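Heroin esterase (Rhodococcus sp., PDB 1LZL) probably hydrolyses the acetyl ester bonds of heroin, as an esterase of the alpha/beta hydrolase fold. Local coordinates at residues Phe23-Leu26 / Pro27-Arg30. Sequence-based numbering, arbitrary orientation.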
# COMPACT_ATOMS: atom_id res chain seq x y z
N PHE A 23 -16.15 -6.96 -5.78
CA PHE A 23 -16.45 -6.60 -4.41
C PHE A 23 -17.88 -6.82 -4.03
O PHE A 23 -18.24 -6.80 -2.86
CB PHE A 23 -16.08 -5.08 -4.18
CG PHE A 23 -14.68 -5.07 -3.59
CD1 PHE A 23 -13.73 -5.96 -4.07
CD2 PHE A 23 -14.30 -4.21 -2.55
CE1 PHE A 23 -12.46 -6.01 -3.55
CE2 PHE A 23 -13.02 -4.27 -2.02
CZ PHE A 23 -12.11 -5.17 -2.50
N ALA A 24 -18.76 -7.02 -4.99
CA ALA A 24 -20.17 -7.12 -4.61
C ALA A 24 -20.42 -8.40 -3.83
O ALA A 24 -21.31 -8.50 -2.99
CB ALA A 24 -21.03 -6.97 -5.85
N ASP A 25 -19.61 -9.41 -4.11
CA ASP A 25 -19.73 -10.71 -3.44
C ASP A 25 -18.40 -10.86 -2.70
O ASP A 25 -17.44 -11.43 -3.22
CB ASP A 25 -19.93 -11.91 -4.35
CG ASP A 25 -20.02 -13.22 -3.61
OD1 ASP A 25 -20.02 -13.23 -2.37
OD2 ASP A 25 -20.15 -14.29 -4.27
N LEU A 26 -18.39 -10.32 -1.49
CA LEU A 26 -17.12 -10.31 -0.76
C LEU A 26 -16.60 -11.69 -0.44
O LEU A 26 -15.39 -11.88 -0.61
CB LEU A 26 -17.32 -9.48 0.50
CG LEU A 26 -16.08 -8.84 1.06
CD1 LEU A 26 -15.22 -8.18 -0.02
CD2 LEU A 26 -16.48 -7.85 2.15
N PRO A 27 -17.38 -12.68 -0.01
CA PRO A 27 -16.75 -13.98 0.27
C PRO A 27 -16.04 -14.57 -0.93
O PRO A 27 -14.96 -15.17 -0.93
CB PRO A 27 -17.95 -14.86 0.61
CG PRO A 27 -19.02 -13.94 1.06
CD PRO A 27 -18.83 -12.69 0.26
N ASN A 28 -16.70 -14.40 -2.09
CA ASN A 28 -16.07 -14.96 -3.28
C ASN A 28 -14.86 -14.15 -3.72
O ASN A 28 -13.86 -14.72 -4.17
CB ASN A 28 -17.10 -15.07 -4.41
CG ASN A 28 -16.46 -15.85 -5.55
OD1 ASN A 28 -16.26 -17.07 -5.45
ND2 ASN A 28 -16.14 -15.08 -6.58
N ALA A 29 -14.94 -12.83 -3.59
CA ALA A 29 -13.80 -11.95 -3.85
C ALA A 29 -12.59 -12.35 -3.01
O ALA A 29 -11.47 -12.43 -3.50
CB ALA A 29 -14.15 -10.50 -3.58
N ARG A 30 -12.87 -12.56 -1.73
CA ARG A 30 -11.82 -13.00 -0.81
C ARG A 30 -11.25 -14.33 -1.30
O ARG A 30 -10.05 -14.59 -1.20
CB ARG A 30 -12.38 -13.07 0.62
CG ARG A 30 -12.44 -11.70 1.30
CD ARG A 30 -13.21 -11.68 2.62
NE ARG A 30 -13.16 -10.34 3.19
CZ ARG A 30 -13.75 -9.97 4.31
NH1 ARG A 30 -14.49 -10.82 5.02
NH2 ARG A 30 -13.60 -8.71 4.70
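L26 and R30, one helical turn apart, meet where the first turn of helix 26-41 is built, and they illustrate how backbone bonds and side-chain packing combine at a helix start. L26 turns its CG anti to the backbone N (chi1 -154°), which places the isobutyl group beside the guanidinium of R30: L26 CD2 lies 3.9 Å above one face of that plane, displaced toward its rim, while L26 CG comes within 3.9 Å of R30 NE. The arginine reaches this position on a chain extended from CG to NE, its CB and CG passing the carbonyl oxygen of L26. L26 O accepts the N-H of R30, with R30 N 2.8 Å away, in an almost straight bond (169°).

One residue earlier, D25 holds the N-cap position, and D25 O takes the N-H of A29, 2.9 Å from A29 N. The A29 methyl turns back toward the carbonyl oxygens of D25 and L26, and L26 CD1 comes only to 4.4 Å of A29 CB. The D25 carboxylate lies beside the first turn, OD1 close to the ring CD of P27 and D25 OD2 3.2 Å from N28 CB; a negative charge at this end would probably suit the helix dipole. P27, with no N-H to offer, fits the first turn, where a helix does not require that donor.

The R30 guanidinium also bonds A91 O through NH2 and forms a salt bridge from NH1 to E123, so an alanine here would probably cost E123 this salt bridge and A91 O this N-H donor, and remove the flat group that L26 packs against. The turn follows the loop after helix 9-14 and is flanked by helix 211-222, where L26 touches Y220, and by loops carrying I92 and P122.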